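PDB 5UAO: tryptophane-5-halogenase from Microbispora sp. ATCC PTA-5024, which probably uses reduced flavin to chlorinate carbon 5 of a tryptophan in a lanthipeptide precursor during biosynthesis of the antibiotic NAI-107. Local coordinates for residues A[141-144]-A[145-148]; A[443-446]-A[447-450]; A[495-498]-A[499-503]. One frame throughout, in Å; residues are numbered along the deposited sequence.

Contact 1: A[141-144]-A[145-148]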
loop_
_atom_site.group_PDB
_atom_site.type_symbol
_atom_site.label_atom_id
_atom_site.label_comp_id
_atom_site.label_asym_id
_atom_site.label_seq_id
_atom_site.Cartn_x
_atom_site.Cartn_y
_atom_site.Cartn_z
ATOM N N GLU A 141 12.485 -26.016 6.649
ATOM C CA GLU A 141 13.400 -25.968 5.531
ATOM C C GLU A 141 12.931 -25.017 4.453
ATOM O O GLU A 141 13.357 -25.138 3.273
ATOM C CB GLU A 141 13.621 -27.420 4.971
ATOM C CG GLU A 141 14.393 -28.276 6.004
ATOM C CD GLU A 141 15.063 -29.518 5.407
ATOM O OE1 GLU A 141 14.865 -29.826 4.196
ATOM O OE2 GLU A 141 15.791 -30.193 6.155
ATOM N N ALA A 142 12.138 -24.010 4.865
ATOM C CA ALA A 142 11.627 -23.082 3.922
ATOM C C ALA A 142 12.663 -22.082 3.428
ATOM O O ALA A 142 12.481 -21.519 2.342
ATOM C CB ALA A 142 10.447 -22.330 4.463
ATOM N N THR A 143 13.709 -21.859 4.196
ATOM C CA THR A 143 14.758 -20.928 3.825
ATOM C C THR A 143 16.088 -21.408 4.434
ATOM O O THR A 143 16.120 -22.293 5.290
ATOM C CB THR A 143 14.472 -19.466 4.313
ATOM O OG1 THR A 143 14.772 -19.328 5.702
ATOM C CG2 THR A 143 13.020 -18.972 4.049
ATOM N N LEU A 144 17.187 -20.786 3.993
ATOM C CA LEU A 144 18.518 -21.052 4.538
ATOM C C LEU A 144 18.599 -20.636 6.009
ATOM O O LEU A 144 19.123 -21.382 6.781
ATOM C CB LEU A 144 19.588 -20.310 3.706
ATOM C CG LEU A 144 21.096 -20.414 4.080
ATOM C CD1 LEU A 144 21.558 -21.846 4.144
ATOM C CD2 LEU A 144 22.016 -19.627 3.135
ATOM N N GLN A 145 18.053 -19.459 6.389
ATOM C CA GLN A 145 18.121 -19.046 7.766
ATOM C C GLN A 145 17.321 -19.983 8.650
ATOM O O GLN A 145 17.668 -20.212 9.828
ATOM C CB GLN A 145 17.628 -17.619 7.958
ATOM C CG GLN A 145 18.663 -16.547 7.817
ATOM C CD GLN A 145 18.100 -15.165 8.149
ATOM O OE1 GLN A 145 16.871 -14.936 8.122
ATOM N NE2 GLN A 145 19.005 -14.222 8.406
ATOM N N ALA A 146 16.252 -20.552 8.100
ATOM C CA ALA A 146 15.484 -21.537 8.893
ATOM C C ALA A 146 16.347 -22.717 9.223
ATOM O O ALA A 146 16.271 -23.230 10.344
ATOM C CB ALA A 146 14.223 -21.985 8.201
ATOM N N MET A 147 17.168 -23.155 8.262
ATOM C CA MET A 147 18.152 -24.257 8.514
ATOM C C MET A 147 19.325 -23.837 9.439
ATOM O O MET A 147 19.763 -24.586 10.288
ATOM C CB MET A 147 18.688 -24.820 7.204
ATOM C CG MET A 147 17.648 -25.478 6.318
ATOM S SD MET A 147 18.316 -25.849 4.690
ATOM C CE MET A 147 16.897 -26.570 3.893
ATOM N N LEU A 148 19.822 -22.619 9.300
ATOM C CA LEU A 148 20.818 -22.121 10.262
ATOM C C LEU A 148 20.271 -22.113 11.693
ATOM O O LEU A 148 20.889 -22.632 12.645
ATOM C CB LEU A 148 21.297 -20.749 9.804
ATOM C CG LEU A 148 22.203 -20.793 8.560
ATOM C CD1 LEU A 148 22.116 -19.510 7.760
ATOM C CD2 LEU A 148 23.638 -20.988 9.079
#

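Contact 2: A[443-446]-A[447-450]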
loop_
_atom_site.group_PDB
_atom_site.type_symbol
_atom_site.label_atom_id
_atom_site.label_comp_id
_atom_site.label_asym_id
_atom_site.label_seq_id
_atom_site.Cartn_x
_atom_site.Cartn_y
_atom_site.Cartn_z
ATOM N N GLY A 443 2.262 -18.224 -2.236
ATOM C CA GLY A 443 2.248 -19.060 -3.443
ATOM C C GLY A 443 1.119 -18.741 -4.409
ATOM O O GLY A 443 1.066 -19.293 -5.506
ATOM N N ARG A 444 0.222 -17.822 -4.030
ATOM C CA ARG A 444 -0.866 -17.423 -4.937
ATOM C C ARG A 444 -0.385 -16.635 -6.094
ATOM O O ARG A 444 0.805 -16.225 -6.152
ATOM C CB ARG A 444 -1.905 -16.590 -4.203
ATOM C CG ARG A 444 -2.669 -17.457 -3.304
ATOM C CD ARG A 444 -3.758 -18.240 -4.040
ATOM N NE ARG A 444 -4.507 -18.643 -2.912
ATOM C CZ ARG A 444 -5.720 -18.265 -2.560
ATOM N NH1 ARG A 444 -6.106 -18.675 -1.366
ATOM N NH2 ARG A 444 -6.545 -17.609 -3.362
ATOM N N ASP A 445 -1.310 -16.382 -7.028
ATOM C CA ASP A 445 -0.980 -15.553 -8.184
ATOM C C ASP A 445 -0.706 -14.124 -7.750
ATOM O O ASP A 445 -1.134 -13.676 -6.673
ATOM C CB ASP A 445 -2.087 -15.604 -9.272
ATOM C CG ASP A 445 -3.371 -14.957 -8.823
ATOM O OD1 ASP A 445 -3.326 -13.774 -8.450
ATOM O OD2 ASP A 445 -4.426 -15.623 -8.835
ATOM N N SER A 446 -0.050 -13.395 -8.636
ATOM C CA SER A 446 0.462 -12.086 -8.339
ATOM C C SER A 446 -0.617 -11.067 -7.966
ATOM O O SER A 446 -0.419 -10.175 -7.103
ATOM C CB SER A 446 1.287 -11.650 -9.545
ATOM O OG SER A 446 2.106 -10.555 -9.221
ATOM N N PHE A 447 -1.781 -11.197 -8.588
ATOM C CA PHE A 447 -2.855 -10.250 -8.321
ATOM C C PHE A 447 -3.394 -10.501 -6.935
ATOM O O PHE A 447 -3.606 -9.572 -6.187
ATOM C CB PHE A 447 -3.977 -10.363 -9.343
ATOM C CG PHE A 447 -5.091 -9.391 -9.094
ATOM C CD1 PHE A 447 -4.995 -8.084 -9.568
ATOM C CD2 PHE A 447 -6.233 -9.760 -8.362
ATOM C CE1 PHE A 447 -6.001 -7.168 -9.323
ATOM C CE2 PHE A 447 -7.237 -8.838 -8.105
ATOM C CZ PHE A 447 -7.126 -7.543 -8.590
ATOM N N THR A 448 -3.609 -11.773 -6.613
ATOM C CA THR A 448 -4.169 -12.206 -5.309
ATOM C C THR A 448 -3.199 -11.810 -4.192
ATOM O O THR A 448 -3.669 -11.338 -3.149
ATOM C CB THR A 448 -4.408 -13.737 -5.249
ATOM O OG1 THR A 448 -5.348 -14.139 -6.261
ATOM C CG2 THR A 448 -4.870 -14.208 -3.859
ATOM N N ARG A 449 -1.877 -11.995 -4.429
ATOM C CA ARG A 449 -0.793 -11.584 -3.481
ATOM C C ARG A 449 -0.823 -10.109 -3.187
ATOM O O ARG A 449 -0.822 -9.711 -2.017
ATOM C CB ARG A 449 0.640 -11.964 -3.936
ATOM C CG ARG A 449 0.896 -13.465 -4.112
ATOM C CD ARG A 449 2.365 -13.844 -3.933
ATOM N NE ARG A 449 3.249 -13.130 -4.883
ATOM C CZ ARG A 449 3.418 -13.460 -6.169
ATOM N NH1 ARG A 449 2.780 -14.510 -6.702
ATOM N NH2 ARG A 449 4.213 -12.720 -6.933
ATOM N N TYR A 450 -0.860 -9.289 -4.231
ATOM C CA TYR A 450 -1.055 -7.854 -4.056
ATOM C C TYR A 450 -2.359 -7.464 -3.250
ATOM O O TYR A 450 -2.352 -6.548 -2.383
ATOM C CB TYR A 450 -1.046 -7.172 -5.454
ATOM C CG TYR A 450 -0.876 -5.695 -5.327
ATOM C CD1 TYR A 450 -1.987 -4.875 -5.153
ATOM C CD2 TYR A 450 0.397 -5.113 -5.242
ATOM C CE1 TYR A 450 -1.852 -3.510 -4.968
ATOM C CE2 TYR A 450 0.537 -3.753 -5.048
ATOM C CZ TYR A 450 -0.592 -2.960 -4.917
ATOM O OH TYR A 450 -0.486 -1.613 -4.736
HETATM O O HOH W 1 -6.659 -16.636 -6.049
#

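Contact 3: A[495-498]-A[499-503]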
loop_
_atom_site.group_PDB
_atom_site.type_symbol
_atom_site.label_atom_id
_atom_site.label_comp_id
_atom_site.label_asym_id
_atom_site.label_seq_id
_atom_site.Cartn_x
_atom_site.Cartn_y
_atom_site.Cartn_z
ATOM N N ALA A 495 21.412 -25.691 0.408
ATOM C CA ALA A 495 21.177 -24.915 1.641
ATOM C C ALA A 495 21.590 -25.640 2.950
ATOM O O ALA A 495 22.236 -25.022 3.810
ATOM C CB ALA A 495 19.716 -24.459 1.724
ATOM N N ARG A 496 21.212 -26.912 3.072
ATOM C CA ARG A 496 21.549 -27.739 4.259
ATOM C C ARG A 496 23.054 -27.825 4.413
ATOM O O ARG A 496 23.590 -27.719 5.508
ATOM C CB ARG A 496 20.975 -29.165 4.172
ATOM C CG ARG A 496 19.453 -29.248 4.289
ATOM C CD ARG A 496 18.903 -30.634 4.698
ATOM N NE ARG A 496 18.047 -31.217 3.664
ATOM C CZ ARG A 496 18.456 -31.973 2.636
ATOM N NH1 ARG A 496 19.732 -32.320 2.443
ATOM N NH2 ARG A 496 17.552 -32.422 1.793
ATOM N N SER A 497 23.723 -28.010 3.285
ATOM C CA SER A 497 25.173 -27.947 3.200
ATOM C C SER A 497 25.776 -26.686 3.819
ATOM O O SER A 497 26.592 -26.767 4.757
ATOM C CB SER A 497 25.586 -28.061 1.742
ATOM O OG SER A 497 26.940 -28.359 1.722
ATOM N N LEU A 498 25.368 -25.534 3.312
ATOM C CA LEU A 498 25.747 -24.279 3.889
ATOM C C LEU A 498 25.342 -24.126 5.353
ATOM O O LEU A 498 26.080 -23.542 6.144
ATOM C CB LEU A 498 25.108 -23.120 3.103
ATOM C CG LEU A 498 25.703 -22.705 1.783
ATOM C CD1 LEU A 498 24.865 -21.642 1.113
ATOM C CD2 LEU A 498 27.122 -22.236 2.020
ATOM N N ALA A 499 24.148 -24.563 5.724
ATOM C CA ALA A 499 23.733 -24.323 7.099
ATOM C C ALA A 499 24.567 -25.151 8.100
ATOM O O ALA A 499 25.006 -24.648 9.153
ATOM C CB ALA A 499 22.221 -24.590 7.269
ATOM N N SER A 500 24.808 -26.415 7.773
ATOM C CA SER A 500 25.623 -27.271 8.640
ATOM C C SER A 500 27.112 -26.867 8.795
ATOM O O SER A 500 27.719 -27.292 9.748
ATOM C CB SER A 500 25.554 -28.725 8.197
ATOM O OG SER A 500 25.973 -28.828 6.866
ATOM N N ARG A 501 27.674 -26.096 7.866
ATOM C CA ARG A 501 29.077 -25.674 7.919
ATOM C C ARG A 501 29.282 -24.284 8.544
ATOM O O ARG A 501 30.421 -23.849 8.730
ATOM C CB ARG A 501 29.678 -25.667 6.504
ATOM C CG ARG A 501 29.536 -27.026 5.866
ATOM C CD ARG A 501 30.490 -27.245 4.728
ATOM N NE ARG A 501 30.321 -26.289 3.637
ATOM C CZ ARG A 501 29.432 -26.412 2.651
ATOM N NH1 ARG A 501 28.587 -27.437 2.645
ATOM N NH2 ARG A 501 29.366 -25.504 1.671
ATOM N N GLY A 502 28.192 -23.586 8.914
ATOM C CA GLY A 502 28.337 -22.267 9.512
ATOM C C GLY A 502 29.015 -22.354 10.857
ATOM O O GLY A 502 28.941 -23.355 11.544
ATOM N N LEU A 503 29.683 -21.292 11.244
ATOM C CA LEU A 503 30.295 -21.216 12.575
ATOM C C LEU A 503 29.181 -21.191 13.667
ATOM O O LEU A 503 28.025 -20.897 13.396
ATOM C CB LEU A 503 31.198 -19.978 12.662
ATOM C CG LEU A 503 32.416 -19.926 11.678
ATOM C CD1 LEU A 503 33.200 -18.662 11.887
ATOM C CD2 LEU A 503 33.318 -21.123 11.869
#

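Contact 1: A[141-144]-A[145-148]
T143 OG1 accepts the backbone N-H of A146 at 3.1 Å, the capping bond at the start of helix 144-151. The hydroxyl stands between its own backbone N and carbonyl carbon (chi1 79°), and from there it leans over the first turn, taking the place of a preceding-turn acceptor as an N-cap does. T143 O takes the next amide, M147 N, at 3.3 Å, and L144 O receives L148 N at 2.9 Å. Beside this frame run two side-chain contacts. M147, extended beyond CG, reaches back until CE lies 3.6 Å from E141 CB and crosses the glutamate's extended chain, touching CG and CD as well. L144 CG meets L148 CD1 at 3.9 Å, one turn on. Threonine suits the N-cap because its hydroxyl can both accept and donate: OG1 is hydrogen-bonded to D121 as well, while D121 OD2 takes the backbone N-H of Q145. The side-chain amide of Q145 donates from NE2 to P171 O, and helix 485-501 packs on M147. With T143 and the D121 carboxylate both serving the first turn, buried amides are satisfied and negative charge sits at the helix start, which would probably be stabilised by the helix dipole.

Contact 2: A[443-446]-A[447-450]
D445 has a chi1 of 67°, which swings the carboxylate back over the first turn of helix 446-453 to T448. There OD1 accepts T448 N at 2.7 Å, nearly in line with its own C-O bond, the N-cap bond of this helix. T448 OG1 faces both carboxylate oxygens, 3.0 Å from D445 OD1 and 3.1 Å from D445 OD2; both bonds are weak. A water joins T448 OG1 to R444 NH2, in the plane of that guanidinium, while R444 CB packs on T448 CG2 at 3.8 Å and R444 NE hydrogen-bonds to G438 O. On another side, R449 bends at chi3, bringing NH1 to donate to R444 O at 2.7 Å, in plane with both the carbonyl and the guanidinium, and one guanidinium face rests over S446 CA. Were R449 an alanine, R444 O would probably lose this donor and S446 CA the flat group over it. Backbone bonds from R449 N to D445 O and Y450 N to S446 O continue the turn. S371 of the second subunit makes a weak hydrogen bond to D445 OD2, and Q367 of that subunit packs on F447. The aspartate thus offers a negative charge to the T448 amide at the positive end of the helix, which probably suits an aspartate, while arginine, long and flat, ties the preceding loop to the first turn.

Contact 3: A[495-498]-A[499-503]
A499 N donates to A495 O at 2.7 Å and S500 N to R496 O at 2.9 Å, the i to i+4 pattern of the last turns of helix 485-501. The pattern then frays: R501 N lies 3.4 Å from S497 O and 3.5 Å from L498 O, both weak bonds, and G502 N makes a weak one to A499 O as the chain leaves the helix. With chi1 at 57°, the S500 hydroxyl folds back on the preceding turn, OG lying 3.0 Å from both R496 O and S497 O; its one proton can serve either. Serine is well suited here, being short enough to bond to its own helix. R501, bent at chi3, curls back along the helix, but the end of its side chain is doubtful, since the model sets NH1 too close to S497 OG; as modelled, NH2 lies 4.0 Å from L498 CD2. The small A495 and A499 let M147 of helix 144-151 come close. At this helix end the S500 hydroxyl gives a carbonyl of the last turn a possible extra donor, and Y157 OH hydrogen-bonds to L498 O, which probably offsets the thinning of strong backbone bonds there.

How the contacts relate
Along the chain the order is contact 1, contact 2, contact 3. Contacts 1 and 3 are neighbours in space, their centres 10 Å apart: the N-terminal part of helix 144-151 lies against the C-terminal part of helix 485-501, with M147 packed against A495, R496 and A499 and a long, weak ion pair from E141 to R496. A chain distance of some 350 residues is thus closed into one helix pair. Contact 2 stands apart, its centre 23 Å from contact 1 and 32 Å from contact 3, and touches neither. It caps helix 446-453, whereas contacts 1 and 3 are touched by no other chain. One pair therefore joins distant parts of the subunit, while contact 2 lies where the second subunit packs.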